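Local structure of Tv2483 (Treponema vincentii, 6DET) at residues M115-L129 / Y207-F221. The protein binds L-arginine with high selectivity as a treponemal lipoprotein and probably delivers it to an ABC transporter for uptake. Residues are numbered along the deposited sequence; the frame is centred on the assembly and turned at random. Where two conformers were deposited one is given.
Sequences MCTPYLQNAKIVVTL and YSIINEAISTEYYTF
Lys124 and Glu217 meet across two antiparallel strands, their side chains crossing at about a right angle. Lys124 NZ forms a salt bridge with Glu217 OE1 at 2.6 Å, on the syn lone pair of that oxygen. Ser215 OG also donates to Glu217 OE1, from above the carboxylate plane, while accepting the backbone N-H of Lys124. In Asn122, CG anti to the backbone N (chi1 178°) carries the amide alongside Glu217, its plane turned 62° from the carboxylate. Asn122 ND2 gives its N-H to Glu217 OE2 at 2.9 Å, again from above the carboxylate plane. The carboxylate is thus gripped at both oxygens, which probably keeps it ionised.

Asn122 lays its CB over one face of the Tyr219 ring, toward the rim. This CH-pi contact measures 3.9 Å from Asn122 CB to the ring centroid. Leu120 CD1 touches the edge of the same ring. Tyr219 also contacts the bound arginine and belongs to its pocket.

Further along, the Tyr119 and Phe221 rings form an offset stack, with planes 30° apart. Tyr119 CZ lies 3.3 Å from Phe221 CE1. A water donates to both Tyr119 OH and Thr220 O, and Asp62 OD1 holds the same hydroxyl by a hydrogen bond.

Val126 packs its CG1 on Ile210 and its CG2 on Ile214, which lie before and after the break between strands 207-209 and 215-221. Thr128 and Ser208 exchange two backbone hydrogen bonds.

Strands 120-129 and 215-223 run antiparallel between the two lobes, consistent with the two-strand interdomain connection of family 3 solute-binding proteins. Asp193, at the end of strand 189-193, takes both Lys124 NZ and Tyr219 OH. Strand 189-193 also pairs with strand 120-129. Strand 98-104 supplies Ser104 to Glu217, and helix 61-73 covers Tyr119 and Phe221.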
ATOM      1  N   MET A 115      -3.325 -12.805  -4.516  1.00 28.95           N
ATOM      2  CA  MET A 115      -3.778 -11.623  -3.799  1.00 29.36           C
ATOM      3  C   MET A 115      -5.180 -11.856  -3.244  1.00 30.40           C
ATOM      4  O   MET A 115      -6.011 -12.528  -3.873  1.00 33.19           O
ATOM      5  CB  MET A 115      -3.711 -10.390  -4.715  1.00 35.95           C
ATOM      6  CG  MET A 115      -2.243 -10.050  -5.039  1.00 39.21           C
ATOM      7  SD  MET A 115      -1.917  -8.704  -6.218  1.00 40.46           S
ATOM      8  CE  MET A 115      -2.338  -9.536  -7.729  1.00 43.03           C
ATOM      9  N   CYS A 116      -5.430 -11.362  -2.037  0.62 28.59           N
ATOM     10  CA  CYS A 116      -6.731 -11.599  -1.439  0.62 25.89           C
ATOM     11  C   CYS A 116      -7.703 -10.525  -1.911  0.62 28.06           C
ATOM     12  O   CYS A 116      -7.309  -9.508  -2.485  0.62 28.19           O
ATOM     13  CB  CYS A 116      -6.651 -11.610   0.080  0.62 32.87           C
ATOM     14  SG  CYS A 116      -6.386  -9.984   0.797  0.62 30.01           S
ATOM     15  N   THR A 117      -8.983 -10.771  -1.659  1.00 26.69           N
ATOM     16  CA  THR A 117     -10.019  -9.889  -2.134  1.00 28.19           C
ATOM     17  C   THR A 117      -9.686  -8.453  -1.689  1.00 30.24           C
ATOM     18  O   THR A 117      -9.298  -8.242  -0.534  1.00 29.41           O
ATOM     19  CB  THR A 117     -11.380 -10.336  -1.623  1.00 38.08           C
ATOM     20  OG1 THR A 117     -12.390  -9.508  -2.227  1.00 50.72           O
ATOM     21  CG2 THR A 117     -11.433 -10.252  -0.128  1.00 39.95           C
ATOM     22  N   PRO A 118      -9.767  -7.482  -2.586  1.00 29.75           N
ATOM     23  CA  PRO A 118      -9.340  -6.112  -2.243  1.00 29.56           C
ATOM     24  C   PRO A 118     -10.093  -5.515  -1.066  1.00 27.35           C
ATOM     25  O   PRO A 118     -11.284  -5.757  -0.867  1.00 28.21           O
ATOM     26  CB  PRO A 118      -9.626  -5.336  -3.526  1.00 33.37           C
ATOM     27  CG  PRO A 118      -9.457  -6.338  -4.601  1.00 38.40           C
ATOM     28  CD  PRO A 118      -9.897  -7.665  -4.039  1.00 30.69           C
ATOM     29  N   TYR A 119      -9.384  -4.681  -0.288  1.00 26.95           N
ATOM     30  CA  TYR A 119      -9.962  -4.144   0.931  1.00 25.64           C
ATOM     31  C   TYR A 119     -10.057  -2.618   0.931  1.00 23.10           C
ATOM     32  O   TYR A 119     -10.824  -2.073   1.740  1.00 28.58           O
ATOM     33  CB  TYR A 119      -9.172  -4.660   2.165  1.00 27.42           C
ATOM     34  CG  TYR A 119      -7.777  -4.036   2.365  1.00 26.84           C
ATOM     35  CD1 TYR A 119      -6.706  -4.368   1.511  1.00 24.76           C
ATOM     36  CD2 TYR A 119      -7.523  -3.204   3.443  1.00 29.40           C
ATOM     37  CE1 TYR A 119      -5.422  -3.809   1.700  1.00 27.49           C
ATOM     38  CE2 TYR A 119      -6.236  -2.634   3.638  1.00 28.19           C
ATOM     39  CZ  TYR A 119      -5.212  -2.947   2.763  1.00 25.99           C
ATOM     40  OH  TYR A 119      -3.952  -2.394   2.959  1.00 29.38           O
ATOM     41  N   LEU A 120      -9.350  -1.929   0.031  1.00 32.95           N
ATOM     42  CA  LEU A 120      -9.446  -0.474  -0.130  1.00 33.66           C
ATOM     43  C   LEU A 120      -9.295  -0.120  -1.598  1.00 38.58           C
ATOM     44  O   LEU A 120      -8.629  -0.843  -2.342  1.00 31.86           O
ATOM     45  CB  LEU A 120      -8.351   0.288   0.639  1.00 28.92           C
ATOM     46  CG  LEU A 120      -8.397   0.311   2.170  1.00 31.89           C
ATOM     47  CD1 LEU A 120      -7.121   0.908   2.764  1.00 27.66           C
ATOM     48  CD2 LEU A 120      -9.657   1.087   2.608  1.00 39.52           C
ATOM     49  N   GLN A 121      -9.921   1.004  -2.010  1.00 27.87           N
ATOM     50  CA  GLN A 121      -9.596   1.654  -3.271  1.00 29.60           C
ATOM     51  C   GLN A 121      -8.472   2.645  -3.047  1.00 33.33           C
ATOM     52  O   GLN A 121      -8.306   3.188  -1.953  1.00 35.89           O
ATOM     53  CB  GLN A 121     -10.791   2.414  -3.853  1.00 28.57           C
ATOM     54  CG  GLN A 121     -11.787   1.551  -4.517  1.00 34.07           C
ATOM     55  CD  GLN A 121     -12.866   2.412  -5.111  1.00 39.58           C
ATOM     56  OE1 GLN A 121     -13.645   3.000  -4.376  1.00 40.24           O
ATOM     57  NE2 GLN A 121     -12.847   2.571  -6.423  1.00 40.59           N
ATOM     58  N   ASN A 122      -7.690   2.866  -4.091  1.00 31.40           N
ATOM     59  CA  ASN A 122      -6.629   3.856  -4.037  1.00 25.95           C
ATOM     60  C   ASN A 122      -6.489   4.490  -5.407  1.00 29.11           C
ATOM     61  O   ASN A 122      -7.015   3.996  -6.413  1.00 32.81           O
ATOM     62  CB  ASN A 122      -5.311   3.223  -3.598  1.00 27.97           C
ATOM     63  CG  ASN A 122      -4.183   4.220  -3.582  1.00 33.48           C
ATOM     64  OD1 ASN A 122      -4.226   5.207  -2.824  1.00 30.52           O
ATOM     65  ND2 ASN A 122      -3.171   3.981  -4.422  1.00 29.12           N
ATOM     66  N   ALA A 123      -5.799   5.624  -5.427  1.00 30.41           N
ATOM     67  CA  ALA A 123      -5.429   6.275  -6.659  1.00 31.48           C
ATOM     68  C   ALA A 123      -4.029   6.830  -6.458  1.00 28.25           C
ATOM     69  O   ALA A 123      -3.697   7.273  -5.360  1.00 30.90           O
ATOM     70  CB  ALA A 123      -6.376   7.409  -7.003  1.00 35.89           C
ATOM     71  N   LYS A 124      -3.217   6.768  -7.504  1.00 32.91           N
ATOM     72  CA  LYS A 124      -1.944   7.470  -7.516  1.00 30.30           C
ATOM     73  C   LYS A 124      -2.211   8.899  -7.964  1.00 32.51           C
ATOM     74  O   LYS A 124      -2.893   9.125  -8.960  1.00 34.21           O
ATOM     75  CB  LYS A 124      -0.973   6.787  -8.454  1.00 33.13           C
ATOM     76  CG  LYS A 124      -0.314   5.564  -7.753  1.00 41.26           C
ATOM     77  CD  LYS A 124       0.602   4.788  -8.653  1.00 39.59           C
ATOM     78  CE  LYS A 124       1.260   3.628  -7.909  1.00 35.84           C
ATOM     79  NZ  LYS A 124       0.375   2.989  -6.889  1.00 40.86           N
ATOM     80  N   ILE A 125      -1.636   9.852  -7.236  1.00 31.80           N
ATOM     81  CA  ILE A 125      -1.807  11.269  -7.482  1.00 36.56           C
ATOM     82  C   ILE A 125      -0.426  11.911  -7.568  1.00 37.28           C
ATOM     83  O   ILE A 125       0.563  11.386  -7.050  1.00 31.57           O
ATOM     84  CB  ILE A 125      -2.656  11.921  -6.379  1.00 36.66           C
ATOM     85  CG1 ILE A 125      -2.013  11.703  -5.010  1.00 39.60           C
ATOM     86  CG2 ILE A 125      -4.054  11.314  -6.382  1.00 40.22           C
ATOM     87  CD1 ILE A 125      -2.664  12.434  -3.881  1.00 39.37           C
ATOM     88  N   VAL A 126      -0.375  13.068  -8.224  1.00 32.02           N
ATOM     89  CA  VAL A 126       0.867  13.811  -8.422  1.00 33.08           C
ATOM     90  C   VAL A 126       0.816  15.062  -7.562  1.00 34.94           C
ATOM     91  O   VAL A 126      -0.156  15.832  -7.623  1.00 39.27           O
ATOM     92  CB  VAL A 126       1.091  14.163  -9.896  1.00 37.31           C
ATOM     93  CG1 VAL A 126       2.365  14.999 -10.034  1.00 39.59           C
ATOM     94  CG2 VAL A 126       1.203  12.889 -10.711  1.00 38.08           C
ATOM     95  N   VAL A 127       1.872  15.267  -6.778  1.00 36.46           N
ATOM     96  CA  VAL A 127       1.954  16.366  -5.825  1.00 35.63           C
ATOM     97  C   VAL A 127       3.100  17.274  -6.244  1.00 40.49           C
ATOM     98  O   VAL A 127       4.173  16.794  -6.633  1.00 37.34           O
ATOM     99  CB  VAL A 127       2.142  15.858  -4.377  1.00 40.31           C
ATOM    100  CG1 VAL A 127       2.319  17.018  -3.394  1.00 50.95           C
ATOM    101  CG2 VAL A 127       0.933  14.980  -3.953  1.00 36.14           C
ATOM    102  N   THR A 128       2.854  18.585  -6.195  1.00 45.48           N
ATOM    103  CA  THR A 128       3.856  19.597  -6.502  1.00 46.64           C
ATOM    104  C   THR A 128       3.905  20.593  -5.354  1.00 50.76           C
ATOM    105  O   THR A 128       3.119  20.506  -4.405  1.00 53.61           O
ATOM    106  CB  THR A 128       3.549  20.335  -7.817  1.00 47.42           C
ATOM    107  OG1 THR A 128       2.297  21.032  -7.709  1.00 49.30           O
ATOM    108  CG2 THR A 128       3.468  19.371  -8.965  1.00 44.86           C
ATOM    109  N   LEU A 129       4.833  21.553  -5.455  1.00 45.55           N
ATOM    110  CA  LEU A 129       4.808  22.716  -4.577  1.00 44.91           C
ATOM    111  C   LEU A 129       3.712  23.676  -5.026  1.00 58.62           C
ATOM    112  O   LEU A 129       3.572  23.960  -6.219  1.00 64.41           O
ATOM    113  CB  LEU A 129       6.165  23.411  -4.585  1.00 55.25           C
ATOM    114  CG  LEU A 129       7.344  22.547  -4.139  1.00 54.89           C
ATOM    115  CD1 LEU A 129       8.643  23.239  -4.441  1.00 56.02           C
ATOM    116  CD2 LEU A 129       7.241  22.238  -2.662  1.00 57.59           C
ATOM    117  N   TYR A 207       1.605  22.170  -0.439  1.00 81.90           N
ATOM    118  CA  TYR A 207       1.665  21.226  -1.539  1.00 72.05           C
ATOM    119  C   TYR A 207       0.384  21.309  -2.352  1.00 75.08           C
ATOM    120  O   TYR A 207      -0.693  21.599  -1.823  1.00 88.52           O
ATOM    121  CB  TYR A 207       1.873  19.793  -1.021  1.00 56.53           C
ATOM    122  CG  TYR A 207       3.189  19.602  -0.298  1.00 48.41           C
ATOM    123  CD1 TYR A 207       4.388  19.937  -0.905  1.00 55.25           C
ATOM    124  CD2 TYR A 207       3.233  19.106   0.996  1.00 53.67           C
ATOM    125  CE1 TYR A 207       5.603  19.767  -0.248  1.00 47.72           C
ATOM    126  CE2 TYR A 207       4.449  18.926   1.663  1.00 49.15           C
ATOM    127  CZ  TYR A 207       5.625  19.271   1.031  1.00 47.41           C
ATOM    128  OH  TYR A 207       6.832  19.112   1.670  1.00 51.53           O
ATOM    129  N   SER A 208       0.512  21.058  -3.647  1.00 60.62           N
ATOM    130  CA  SER A 208      -0.609  21.100  -4.570  1.00 65.09           C
ATOM    131  C   SER A 208      -0.774  19.730  -5.208  1.00 44.74           C
ATOM    132  O   SER A 208       0.210  19.069  -5.549  1.00 52.43           O
ATOM    133  CB  SER A 208      -0.398  22.179  -5.647  1.00 67.22           C
ATOM    134  OG  SER A 208      -1.289  21.994  -6.736  1.00 64.22           O
ATOM    135  N   ILE A 209      -2.010  19.290  -5.336  1.00 50.06           N
ATOM    136  CA  ILE A 209      -2.316  18.048  -6.024  1.00 41.85           C
ATOM    137  C   ILE A 209      -2.849  18.364  -7.412  1.00 53.53           C
ATOM    138  O   ILE A 209      -3.804  19.140  -7.566  1.00 52.64           O
ATOM    139  CB  ILE A 209      -3.330  17.200  -5.234  1.00 45.84           C
ATOM    140  CG1 ILE A 209      -2.802  16.848  -3.848  1.00 49.91           C
ATOM    141  CG2 ILE A 209      -3.645  15.917  -5.984  1.00 50.07           C
ATOM    142  CD1 ILE A 209      -3.897  16.322  -2.919  1.00 56.60           C
ATOM    143  N   ILE A 210      -2.240  17.754  -8.426  1.00 41.93           N
ATOM    144  CA  ILE A 210      -2.791  17.852  -9.771  1.00 50.15           C
ATOM    145  C   ILE A 210      -4.152  17.168  -9.808  1.00 53.52           C
ATOM    146  O   ILE A 210      -4.295  16.010  -9.399  1.00 42.27           O
ATOM    147  CB  ILE A 210      -1.827  17.232 -10.792  1.00 54.61           C
ATOM    148  CG1 ILE A 210      -0.455  17.917 -10.735  1.00 48.14           C
ATOM    149  CG2 ILE A 210      -2.419  17.315 -12.187  1.00 72.44           C
ATOM    150  CD1 ILE A 210      -0.488  19.400 -10.931  1.00 54.04           C
ATOM    151  N   ASN A 211      -5.148  17.871 -10.354  1.00 57.14           N
ATOM    152  CA  ASN A 211      -6.529  17.394 -10.325  1.00 67.13           C
ATOM    153  C   ASN A 211      -6.646  15.969 -10.862  1.00 53.22           C
ATOM    154  O   ASN A 211      -7.272  15.102 -10.233  1.00 49.25           O
ATOM    155  CB  ASN A 211      -7.412  18.348 -11.129  1.00121.58           C
ATOM    156  CG  ASN A 211      -8.876  18.215 -10.785  1.00188.02           C
ATOM    157  OD1 ASN A 211      -9.351  18.806  -9.818  1.00200.41           O
ATOM    158  ND2 ASN A 211      -9.603  17.440 -11.578  1.00234.51           N
ATOM    159  N   GLU A 212      -6.042  15.698 -12.017  1.00 49.56           N
ATOM    160  CA  GLU A 212      -6.179  14.389 -12.647  1.00 43.76           C
ATOM    161  C   GLU A 212      -5.264  13.382 -11.950  1.00 41.94           C
ATOM    162  O   GLU A 212      -4.049  13.583 -11.881  1.00 43.41           O
ATOM    163  CB  GLU A 212      -5.854  14.480 -14.135  1.00 61.83           C
ATOM    164  CG  GLU A 212      -6.202  13.240 -14.920  1.00100.65           C
ATOM    165  CD  GLU A 212      -6.198  13.480 -16.410  1.00131.47           C
ATOM    166  OE1 GLU A 212      -5.479  14.393 -16.862  1.00114.24           O
ATOM    167  OE2 GLU A 212      -6.921  12.760 -17.129  1.00176.97           O
ATOM    168  N   ALA A 213      -5.855  12.320 -11.411  1.00 39.72           N
ATOM    169  CA  ALA A 213      -5.075  11.208 -10.900  1.00 41.21           C
ATOM    170  C   ALA A 213      -4.503  10.427 -12.075  1.00 43.50           C
ATOM    171  O   ALA A 213      -5.044  10.459 -13.185  1.00 41.61           O
ATOM    172  CB  ALA A 213      -5.950  10.306 -10.035  1.00 36.33           C
ATOM    173  N   ILE A 214      -3.410   9.691 -11.824  1.00 39.41           N
ATOM    174  CA  ILE A 214      -2.786   8.911 -12.894  1.00 39.72           C
ATOM    175  C   ILE A 214      -3.140   7.433 -12.844  1.00 40.74           C
ATOM    176  O   ILE A 214      -2.776   6.694 -13.772  1.00 48.80           O
ATOM    177  CB  ILE A 214      -1.250   9.072 -12.906  1.00 36.44           C
ATOM    178  CG1 ILE A 214      -0.631   8.644 -11.581  1.00 33.13           C
ATOM    179  CG2 ILE A 214      -0.888  10.521 -13.211  1.00 39.03           C
ATOM    180  CD1 ILE A 214       0.922   8.654 -11.610  1.00 41.64           C
ATOM    181  N   SER A 215      -3.827   6.975 -11.803  1.00 35.27           N
ATOM    182  CA  SER A 215      -4.233   5.589 -11.735  1.00 32.59           C
ATOM    183  C   SER A 215      -5.436   5.480 -10.818  1.00 38.97           C
ATOM    184  O   SER A 215      -5.630   6.296  -9.917  1.00 40.94           O
ATOM    185  CB  SER A 215      -3.113   4.702 -11.202  1.00 35.02           C
ATOM    186  OG  SER A 215      -3.158   4.736  -9.793  1.00 47.00           O
ATOM    187  N   THR A 216      -6.220   4.432 -11.030  1.00 38.98           N
ATOM    188  CA  THR A 216      -7.232   4.033 -10.072  1.00 33.90           C
ATOM    189  C   THR A 216      -7.002   2.558  -9.787  1.00 34.04           C
ATOM    190  O   THR A 216      -6.763   1.778 -10.716  1.00 37.64           O
ATOM    191  CB  THR A 216      -8.653   4.311 -10.592  1.00 40.93           C
ATOM    192  OG1 THR A 216      -9.601   3.730  -9.705  1.00 54.28           O
ATOM    193  CG2 THR A 216      -8.845   3.742 -11.957  1.00 44.73           C
ATOM    194  N   GLU A 217      -7.006   2.200  -8.505  1.00 33.25           N
ATOM    195  CA  GLU A 217      -6.406   0.946  -8.059  1.00 33.58           C
ATOM    196  C   GLU A 217      -7.221   0.362  -6.924  1.00 25.09           C
ATOM    197  O   GLU A 217      -8.070   1.030  -6.318  1.00 29.80           O
ATOM    198  CB  GLU A 217      -4.961   1.123  -7.505  1.00 35.19           C
ATOM    199  CG  GLU A 217      -4.021   1.893  -8.327  1.00 45.95           C
ATOM    200  CD  GLU A 217      -2.661   2.153  -7.647  1.00 36.45           C
ATOM    201  OE1 GLU A 217      -1.779   2.669  -8.365  1.00 53.98           O
ATOM    202  OE2 GLU A 217      -2.476   1.955  -6.420  1.00 27.34           O
ATOM    203  N   TYR A 218      -6.866  -0.875  -6.587  1.00 24.67           N
ATOM    204  CA  TYR A 218      -7.267  -1.539  -5.365  1.00 29.26           C
ATOM    205  C   TYR A 218      -6.035  -1.966  -4.590  1.00 24.94           C
ATOM    206  O   TYR A 218      -5.007  -2.309  -5.187  1.00 29.59           O
ATOM    207  CB  TYR A 218      -8.089  -2.788  -5.631  1.00 31.53           C
ATOM    208  CG  TYR A 218      -9.232  -2.508  -6.567  1.00 37.30           C
ATOM    209  CD1 TYR A 218     -10.387  -1.895  -6.108  1.00 41.02           C
ATOM    210  CD2 TYR A 218      -9.147  -2.844  -7.912  1.00 64.40           C
ATOM    211  CE1 TYR A 218     -11.430  -1.626  -6.971  1.00 54.36           C
ATOM    212  CE2 TYR A 218     -10.188  -2.584  -8.778  1.00 84.75           C
ATOM    213  CZ  TYR A 218     -11.328  -1.973  -8.305  1.00 89.49           C
ATOM    214  OH  TYR A 218     -12.369  -1.710  -9.169  1.00114.55           O
ATOM    215  N   TYR A 219      -6.151  -1.909  -3.274  1.00 24.49           N
ATOM    216  CA  TYR A 219      -5.162  -2.454  -2.359  1.00 24.93           C
ATOM    217  C   TYR A 219      -5.581  -3.876  -2.003  1.00 27.70           C
ATOM    218  O   TYR A 219      -6.775  -4.177  -1.913  1.00 26.03           O
ATOM    219  CB  TYR A 219      -5.092  -1.647  -1.067  1.00 30.00           C
ATOM    220  CG  TYR A 219      -4.292  -0.335  -1.101  1.00 25.02           C
ATOM    221  CD1 TYR A 219      -3.453  -0.022  -2.150  1.00 25.84           C
ATOM    222  CD2 TYR A 219      -4.350   0.505  -0.016  1.00 29.74           C
ATOM    223  CE1 TYR A 219      -2.659   1.177  -2.105  1.00 29.46           C
ATOM    224  CE2 TYR A 219      -3.603   1.682   0.046  1.00 26.48           C
ATOM    225  CZ  TYR A 219      -2.768   2.000  -1.001  1.00 28.15           C
ATOM    226  OH  TYR A 219      -1.987   3.138  -0.895  1.00 28.73           O
ATOM    227  N   THR A 220      -4.588  -4.712  -1.741  1.00 26.07           N
ATOM    228  CA  THR A 220      -4.795  -6.101  -1.347  1.00 26.42           C
ATOM    229  C   THR A 220      -3.731  -6.477  -0.325  1.00 28.36           C
ATOM    230  O   THR A 220      -2.891  -5.647   0.080  1.00 28.28           O
ATOM    231  CB  THR A 220      -4.754  -7.015  -2.587  1.00 28.54           C
ATOM    232  OG1 THR A 220      -5.062  -8.375  -2.236  1.00 29.40           O
ATOM    233  CG2 THR A 220      -3.399  -6.983  -3.243  1.00 27.18           C
ATOM    234  N   PHE A 221      -3.759  -7.744   0.104  1.00 26.63           N
ATOM    235  CA  PHE A 221      -2.664  -8.355   0.839  1.00 26.75           C
ATOM    236  C   PHE A 221      -2.125  -9.481  -0.035  1.00 29.74           C
ATOM    237  O   PHE A 221      -2.912 -10.279  -0.565  1.00 29.65           O
ATOM    238  CB  PHE A 221      -3.120  -8.877   2.192  1.00 28.41           C
ATOM    239  CG  PHE A 221      -3.785  -7.861   3.038  1.00 32.45           C
ATOM    240  CD1 PHE A 221      -3.176  -6.617   3.278  1.00 28.93           C
ATOM    241  CD2 PHE A 221      -5.024  -8.109   3.591  1.00 31.91           C
ATOM    242  CE1 PHE A 221      -3.828  -5.689   4.056  1.00 29.14           C
ATOM    243  CE2 PHE A 221      -5.657  -7.171   4.369  1.00 32.86           C
ATOM    244  CZ  PHE A 221      -5.055  -5.964   4.598  1.00 29.25           C
TER
HETATM  245  O   HOH W   1      -1.853  -3.831   1.888  1.00 28.39           O
HETATM  246  O   HOH W   2     -10.258   1.994  -7.813  1.00 41.39           O
HETATM  247  O   HOH W   3      -2.869  13.765  -9.535  1.00 39.39           O